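Local atomic coordinates of alpha-amylase (Eubacterium rectale DSM 17629, PDB entry 6AZ5), a protein that probably binds starch and related alpha-glucans through a family 41 carbohydrate-binding module of a surface-anchored gut bacterial amylase. Residues Leu25-Asn29 with Ala30-Gly34; Tyr42-Glu46 with Asn47-Trp51; Gly60-Val63 with Gly64-Val67. All coordinates share one frame; numbering follows the deposited sequence.

Interaction 1: Leu25-Asn29 with Ala30-Gly34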
loop_
_atom_site.group_PDB
_atom_site.type_symbol
_atom_site.label_atom_id
_atom_site.label_comp_id
_atom_site.label_asym_id
_atom_site.label_seq_id
_atom_site.Cartn_x
_atom_site.Cartn_y
_atom_site.Cartn_z
ATOM N N LEU A 25 3.977 -4.397 2.439
ATOM C CA LEU A 25 3.553 -3.447 3.447
ATOM C C LEU A 25 3.563 -4.150 4.789
ATOM O O LEU A 25 3.040 -5.255 4.912
ATOM C CB LEU A 25 2.147 -2.911 3.163
ATOM C CG LEU A 25 1.837 -2.224 1.842
ATOM C CD1 LEU A 25 0.351 -1.869 1.786
ATOM C CD2 LEU A 25 2.716 -0.981 1.657
ATOM N N TRP A 26 4.160 -3.515 5.789
ATOM C CA TRP A 26 4.023 -3.980 7.157
ATOM C C TRP A 26 2.864 -3.224 7.791
ATOM O O TRP A 26 2.912 -2.005 7.919
ATOM C CB TRP A 26 5.310 -3.762 7.946
ATOM C CG TRP A 26 5.320 -4.481 9.245
ATOM C CD1 TRP A 26 5.000 -3.972 10.469
ATOM C CD2 TRP A 26 5.659 -5.855 9.456
ATOM N NE1 TRP A 26 5.126 -4.943 11.431
ATOM C CE2 TRP A 26 5.532 -6.110 10.833
ATOM C CE3 TRP A 26 6.064 -6.897 8.612
ATOM C CZ2 TRP A 26 5.788 -7.362 11.388
ATOM C CZ3 TRP A 26 6.324 -8.135 9.163
ATOM C CH2 TRP A 26 6.183 -8.358 10.538
ATOM N N MET A 27 1.813 -3.937 8.176
ATOM C CA MET A 27 0.605 -3.263 8.633
ATOM C C MET A 27 0.182 -3.717 10.018
ATOM O O MET A 27 0.474 -4.843 10.427
ATOM C CB MET A 27 -0.529 -3.490 7.630
ATOM C CG MET A 27 -0.125 -3.250 6.189
ATOM S SD MET A 27 -1.483 -3.522 5.027
ATOM C CE MET A 27 -2.420 -2.009 5.244
ATOM N N TRP A 28 -0.490 -2.825 10.743
ATOM C CA TRP A 28 -1.008 -3.137 12.072
ATOM C C TRP A 28 -2.302 -2.371 12.372
ATOM O O TRP A 28 -2.647 -1.427 11.664
ATOM C CB TRP A 28 0.047 -2.846 13.138
ATOM C CG TRP A 28 0.461 -1.406 13.249
ATOM C CD1 TRP A 28 -0.015 -0.492 14.138
ATOM C CD2 TRP A 28 1.452 -0.721 12.464
ATOM N NE1 TRP A 28 0.606 0.716 13.955
ATOM C CE2 TRP A 28 1.512 0.603 12.938
ATOM C CE3 TRP A 28 2.285 -1.100 11.409
ATOM C CZ2 TRP A 28 2.368 1.555 12.385
ATOM C CZ3 TRP A 28 3.140 -0.158 10.868
ATOM C CH2 TRP A 28 3.172 1.157 11.354
ATOM N N ASN A 29 -3.008 -2.803 13.416
ATOM C CA ASN A 29 -4.353 -2.320 13.769
ATOM C C ASN A 29 -5.429 -2.667 12.743
ATOM O O ASN A 29 -5.131 -3.075 11.624
ATOM C CB ASN A 29 -4.360 -0.807 14.006
ATOM C CG ASN A 29 -3.418 -0.392 15.111
ATOM O OD1 ASN A 29 -2.659 0.565 14.962
ATOM N ND2 ASN A 29 -3.444 -1.124 16.225
ATOM N N ALA A 30 -6.684 -2.509 13.162
ATOM C CA ALA A 30 -7.861 -2.807 12.347
ATOM C C ALA A 30 -7.873 -4.259 11.886
ATOM O O ALA A 30 -8.350 -4.568 10.793
ATOM C CB ALA A 30 -7.941 -1.861 11.146
ATOM N N GLY A 31 -7.355 -5.147 12.730
ATOM C CA GLY A 31 -7.335 -6.568 12.437
ATOM C C GLY A 31 -6.131 -6.990 11.615
ATOM O O GLY A 31 -5.832 -8.179 11.492
ATOM N N LEU A 32 -5.431 -6.014 11.053
ATOM C CA LEU A 32 -4.279 -6.302 10.212
ATOM C C LEU A 32 -3.049 -6.634 11.041
ATOM O O LEU A 32 -2.868 -6.105 12.141
ATOM C CB LEU A 32 -3.987 -5.123 9.290
ATOM C CG LEU A 32 -5.137 -4.754 8.350
ATOM C CD1 LEU A 32 -4.820 -3.463 7.627
ATOM C CD2 LEU A 32 -5.389 -5.878 7.358
ATOM N N ASP A 33 -2.209 -7.518 10.509
ATOM C CA ASP A 33 -0.954 -7.858 11.165
ATOM C C ASP A 33 0.089 -8.418 10.204
ATOM O O ASP A 33 -0.199 -9.310 9.411
ATOM C CB ASP A 33 -1.193 -8.867 12.287
ATOM C CG ASP A 33 0.000 -8.988 13.213
ATOM O OD1 ASP A 33 0.512 -7.934 13.642
ATOM O OD2 ASP A 33 0.433 -10.128 13.498
ATOM N N GLY A 34 1.303 -7.884 10.289
ATOM C CA GLY A 34 2.426 -8.415 9.543
ATOM C C GLY A 34 2.519 -7.974 8.096
ATOM O O GLY A 34 2.129 -6.864 7.733
#

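Interaction 2: Tyr42-Glu46 with Asn47-Trp51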
loop_
_atom_site.group_PDB
_atom_site.type_symbol
_atom_site.label_atom_id
_atom_site.label_comp_id
_atom_site.label_asym_id
_atom_site.label_seq_id
_atom_site.Cartn_x
_atom_site.Cartn_y
_atom_site.Cartn_z
ATOM N N TYR A 42 -0.492 -1.352 -11.494
ATOM C CA TYR A 42 -1.475 -0.471 -12.109
ATOM C C TYR A 42 -0.764 0.612 -12.901
ATOM O O TYR A 42 0.021 1.377 -12.341
ATOM C CB TYR A 42 -2.380 0.155 -11.050
ATOM C CG TYR A 42 -3.161 1.358 -11.529
ATOM C CD1 TYR A 42 -4.164 1.226 -12.480
ATOM C CD2 TYR A 42 -2.914 2.622 -11.012
ATOM C CE1 TYR A 42 -4.890 2.320 -12.910
ATOM C CE2 TYR A 42 -3.636 3.724 -11.437
ATOM C CZ TYR A 42 -4.623 3.567 -12.383
ATOM O OH TYR A 42 -5.344 4.659 -12.811
ATOM N N TYR A 43 -1.025 0.683 -14.202
ATOM C CA TYR A 43 -0.410 1.738 -14.994
ATOM C C TYR A 43 -1.204 3.031 -14.900
ATOM O O TYR A 43 -2.366 3.099 -15.299
ATOM C CB TYR A 43 -0.264 1.343 -16.454
ATOM C CG TYR A 43 0.453 2.412 -17.240
ATOM C CD1 TYR A 43 1.781 2.716 -16.971
ATOM C CD2 TYR A 43 -0.201 3.141 -18.228
ATOM C CE1 TYR A 43 2.442 3.703 -17.670
ATOM C CE2 TYR A 43 0.457 4.130 -18.938
ATOM C CZ TYR A 43 1.779 4.406 -18.652
ATOM O OH TYR A 43 2.449 5.390 -19.344
ATOM N N ASP A 44 -0.548 4.055 -14.366
ATOM C CA ASP A 44 -1.123 5.378 -14.201
ATOM C C ASP A 44 -0.888 6.203 -15.461
ATOM O O ASP A 44 0.129 6.875 -15.583
ATOM C CB ASP A 44 -0.494 6.052 -12.980
ATOM C CG ASP A 44 -1.088 7.408 -12.669
ATOM O OD1 ASP A 44 -1.800 7.983 -13.518
ATOM O OD2 ASP A 44 -0.821 7.904 -11.553
ATOM N N ALA A 45 -1.840 6.164 -16.384
ATOM C CA ALA A 45 -1.688 6.855 -17.660
ATOM C C ALA A 45 -1.634 8.378 -17.507
ATOM O O ALA A 45 -1.122 9.069 -18.388
ATOM C CB ALA A 45 -2.814 6.462 -18.598
ATOM N N GLU A 46 -2.160 8.896 -16.398
ATOM C CA GLU A 46 -2.127 10.340 -16.140
ATOM C C GLU A 46 -0.718 10.823 -15.783
ATOM O O GLU A 46 -0.203 11.766 -16.388
ATOM C CB GLU A 46 -3.104 10.712 -15.021
ATOM C CG GLU A 46 -4.574 10.535 -15.385
ATOM C CD GLU A 46 -5.517 10.940 -14.257
ATOM O OE1 GLU A 46 -5.456 12.110 -13.819
ATOM O OE2 GLU A 46 -6.324 10.091 -13.812
ATOM N N ASN A 47 -0.097 10.171 -14.804
ATOM C CA ASN A 47 1.259 10.520 -14.390
ATOM C C ASN A 47 2.334 9.825 -15.216
ATOM O O ASN A 47 3.522 10.065 -15.010
ATOM C CB ASN A 47 1.463 10.174 -12.913
ATOM C CG ASN A 47 0.540 10.953 -12.003
ATOM O OD1 ASN A 47 0.522 12.183 -12.025
ATOM N ND2 ASN A 47 -0.245 10.241 -11.205
ATOM N N LYS A 48 1.893 8.991 -16.161
ATOM C CA LYS A 48 2.715 7.989 -16.861
ATOM C C LYS A 48 3.761 7.334 -15.948
ATOM O O LYS A 48 4.959 7.341 -16.229
ATOM C CB LYS A 48 3.368 8.583 -18.124
ATOM C CG LYS A 48 4.336 9.747 -17.952
ATOM C CD LYS A 48 4.583 10.425 -19.301
ATOM C CE LYS A 48 6.001 10.981 -19.414
ATOM N NZ LYS A 48 6.603 10.719 -20.754
ATOM N N VAL A 49 3.272 6.756 -14.853
ATOM C CA VAL A 49 4.076 5.924 -13.960
ATOM C C VAL A 49 3.345 4.613 -13.645
ATOM O O VAL A 49 2.141 4.488 -13.879
ATOM C CB VAL A 49 4.399 6.645 -12.644
ATOM C CG1 VAL A 49 5.202 7.909 -12.915
ATOM C CG2 VAL A 49 3.112 6.965 -11.884
ATOM N N THR A 50 4.073 3.639 -13.107
ATOM C CA THR A 50 3.469 2.359 -12.740
ATOM C C THR A 50 3.473 2.149 -11.225
ATOM O O THR A 50 4.489 2.352 -10.560
ATOM C CB THR A 50 4.190 1.184 -13.426
ATOM O OG1 THR A 50 4.114 1.351 -14.847
ATOM C CG2 THR A 50 3.547 -0.142 -13.049
ATOM N N TRP A 51 2.325 1.753 -10.684
ATOM C CA TRP A 51 2.197 1.494 -9.253
ATOM C C TRP A 51 2.246 0.000 -8.951
ATOM O O TRP A 51 1.819 -0.810 -9.768
ATOM C CB TRP A 51 0.878 2.056 -8.709
ATOM C CG TRP A 51 0.654 3.524 -8.897
ATOM C CD1 TRP A 51 0.366 4.173 -10.067
ATOM C CD2 TRP A 51 0.640 4.521 -7.871
ATOM N NE1 TRP A 51 0.201 5.519 -9.833
ATOM C CE2 TRP A 51 0.363 5.758 -8.491
ATOM C CE3 TRP A 51 0.850 4.495 -6.490
ATOM C CZ2 TRP A 51 0.286 6.947 -7.779
ATOM C CZ3 TRP A 51 0.773 5.678 -5.783
ATOM C CH2 TRP A 51 0.494 6.887 -6.427
#

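Interaction 3: Gly60-Val63 with Gly64-Val67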
loop_
_atom_site.group_PDB
_atom_site.type_symbol
_atom_site.label_atom_id
_atom_site.label_comp_id
_atom_site.label_asym_id
_atom_site.label_seq_id
_atom_site.Cartn_x
_atom_site.Cartn_y
_atom_site.Cartn_z
ATOM N N GLY A 60 -15.842 -6.224 8.298
ATOM C CA GLY A 60 -16.743 -5.099 8.111
ATOM C C GLY A 60 -16.751 -4.145 9.290
ATOM O O GLY A 60 -16.823 -2.928 9.121
ATOM N N SER A 61 -16.653 -4.700 10.493
ATOM C CA SER A 61 -16.672 -3.900 11.712
ATOM C C SER A 61 -15.422 -3.030 11.861
ATOM O O SER A 61 -15.337 -2.211 12.775
ATOM C CB SER A 61 -16.821 -4.808 12.931
ATOM O OG SER A 61 -15.857 -5.846 12.901
ATOM N N ASN A 62 -14.459 -3.202 10.960
ATOM C CA ASN A 62 -13.225 -2.426 11.009
ATOM C C ASN A 62 -13.220 -1.253 10.051
ATOM O O ASN A 62 -12.222 -0.540 9.949
ATOM C CB ASN A 62 -12.015 -3.313 10.720
ATOM C CG ASN A 62 -11.557 -4.086 11.937
ATOM O OD1 ASN A 62 -11.757 -3.653 13.074
ATOM N ND2 ASN A 62 -10.925 -5.230 11.706
ATOM N N VAL A 63 -14.322 -1.060 9.336
ATOM C CA VAL A 63 -14.468 0.133 8.517
ATOM C C VAL A 63 -14.522 1.322 9.457
ATOM O O VAL A 63 -15.258 1.300 10.443
ATOM C CB VAL A 63 -15.734 0.093 7.638
ATOM C CG1 VAL A 63 -15.950 1.435 6.961
ATOM C CG2 VAL A 63 -15.630 -1.021 6.604
ATOM N N GLY A 64 -13.726 2.345 9.170
ATOM C CA GLY A 64 -13.682 3.525 10.012
ATOM C C GLY A 64 -12.484 3.545 10.940
ATOM O O GLY A 64 -12.150 4.582 11.509
ATOM N N LYS A 65 -11.833 2.395 11.096
ATOM C CA LYS A 65 -10.645 2.297 11.939
ATOM C C LYS A 65 -9.404 2.804 11.214
ATOM O O LYS A 65 -9.328 2.776 9.982
ATOM C CB LYS A 65 -10.421 0.858 12.391
ATOM C CG LYS A 65 -11.542 0.276 13.237
ATOM C CD LYS A 65 -11.046 -0.068 14.633
ATOM C CE LYS A 65 -11.845 -1.208 15.243
ATOM N NZ LYS A 65 -13.294 -0.888 15.313
ATOM N N THR A 66 -8.425 3.261 11.979
ATOM C CA THR A 66 -7.173 3.725 11.402
ATOM C C THR A 66 -6.154 2.589 11.302
ATOM O O THR A 66 -5.941 1.837 12.251
ATOM C CB THR A 66 -6.588 4.883 12.219
ATOM O OG1 THR A 66 -7.514 5.975 12.206
ATOM C CG2 THR A 66 -5.259 5.347 11.632
ATOM N N VAL A 67 -5.543 2.468 10.130
ATOM C CA VAL A 67 -4.524 1.460 9.885
ATOM C C VAL A 67 -3.135 2.065 9.950
ATOM O O VAL A 67 -2.886 3.113 9.361
ATOM C CB VAL A 67 -4.710 0.800 8.509
ATOM C CG1 VAL A 67 -3.497 -0.051 8.146
ATOM C CG2 VAL A 67 -5.985 -0.017 8.491
#

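Interaction 1: Leu25-Asn29 with Ala30-Gly34
Trp26 lays one face of its indole over the backbone of Gly34, whose CA sits 3.8 Å from the centroid of the six-membered ring of Trp26 in a CH-pi contact. CG of Trp26 is anti to the backbone N (chi1 -167°), and from there the benzo part of the ring reaches across the returning arm of the hairpin. Trp79 meets this indole edge-to-face.

Backbone bonds join the two arms of this short beta hairpin. Met27 N donates to Gly34 O at 3.0 Å and nearly straight (168°), whereas the return bond from Gly34 N to Met27 O is weak. A type I' turn, Asn29 to Leu32, reverses the chain. It is closed by Leu32 N on Asn29 O at 3.0 Å, the donor standing above the carbonyl plane. CA-H...O contacts add to these, with Trp28 CA 3.5 Å from Leu32 O and Asp33 CA 3.4 Å from Met27 O.

The apolar contact lies on the face that carries Met27 and Leu32, which run side by side. A bend at chi3 swings the methyl of Met27 toward the leucine, CE resting 3.7 Å from Leu32 CD1. Ile56 and Val67 also pack against both side chains.

Trp26 and Trp28 are partly exposed and lie on one face, consistent with a glucan-binding role like that of tryptophans in other CBM41 modules. The chemistry thus divides the hairpin: thioether and branched methyls pack into the hydrophobic interior, while on the opposite face the indole of Trp26 covers the backbone of Gly34, a glycine with positive phi (81°).

Interaction 2: Tyr42-Glu46 with Asn47-Trp51
The Asp44 carboxylate runs alongside the Trp51 indole, their planes 24° apart. Trp51 NE1 donates to Asp44 OD2 at 3.1 Å, almost within the ring plane, and reaches the oxygen on its anti side. With chi1 at -176° the Asp44 carboxylate swings away from its own backbone N and back over the turn. There Asn47 N donates to Asp44 OD1 from above the carboxylate plane, at 3.1 Å. The amide of Asn47 is turned by 72° against the carboxylate, and its ND2 also bonds to OD2, though the separation is doubtfully short.

These groups close the hairpin between strands 35-44 and 49-58, where Lys48 and Val49 both face Asp44 in a G1 beta bulge. Asp44 N bonds to Val49 O at 2.8 Å. Lys112 forms salt bridges with Asp44 OD1 and Glu46 OE2, and the Asn47 amide bonds to Pro113 and Ile115. Replacing Asp44 by an alanine would remove the carboxylate, and is likely to leave the Trp51 indole N-H and the Asn47 backbone N without this acceptor, and Lys112 with one salt bridge fewer.

Tyr42 runs alongside Trp51, its CD2 3.7 Å from Trp51 CD1 with the rings oblique, and stacks on Tyr8. On the other face, Tyr43 lies nearly perpendicular across Thr50. Thr50 OG1 meets the Tyr43 ring edge 3.4 Å from CD1, and Tyr43 OH lies 3.5 Å from Lys48 CB.

Interaction 3: Gly60-Val63 with Gly64-Val67
Lys65 folds its side chain back over Asn62, beginning at CB, which lies 3.3 Å from Asn62 O. CG continues beside the same carbonyl, 3.5 Å from Asn62 O, and also passes near Asn62 CA. A bend at chi2 (-117°, off a staggered position) then turns the chain toward the asparagine side chain, which it crosses obliquely. CD comes within 4.0 Å of Asn62 OD1.

The backbone beneath is a type II beta turn from Asn62 to Lys65, closed by Lys65 N on Asn62 O at 3.2 Å with the donor above the carbonyl plane. Gly64 takes the third position of the turn at phi 101°, where a CB would collide with the carbonyl oxygen of Val63. Just before it, Val63 N bonds to Gly60 O at the end of a short 3-10 segment. Two tight reversals in succession thus lead the chain from strand 49-58 into strand 66-72, and backbone bonds from Gly64 and Lys65 tie the exit to Ile92, just past strand 88-91.

Beyond CD, the methylene CE of Lys65 approaches Asn62 OD1 to 3.3 Å, closer than the charged end itself does. A second bend, at chi4 (-58°), turns Lys65 NZ, 3.9 Å from Asn62 OD1, toward the backbone of the 3-10 segment. Lys65 NZ ends 3.5 Å from Ser61 O, a long approach.

How the interactions relate
Interactions 1 and 3 lie on the same side of the chain's centre and touch: Asn29 CB packs against Thr66 O, and Ala30 O comes 2.8 Å from Asn62 ND2. Interaction 1 rests on strand 24-29, while interaction 3 is the turn that leads into its neighbour in the sheet, strand 66-72. Interaction 2 is at the far side, its centre about 26 Å from that of interaction 1, yet strand 35-44 pairs with strand 24-29 and so brings it into the same sheet. Interaction 1 is partly buried and mixes apolar packing with backbone bonding; the other two are surface contacts, interaction 2 a hairpin end with a buried carboxylate and indole, interaction 3 a tight turn with a single backbone bond across it.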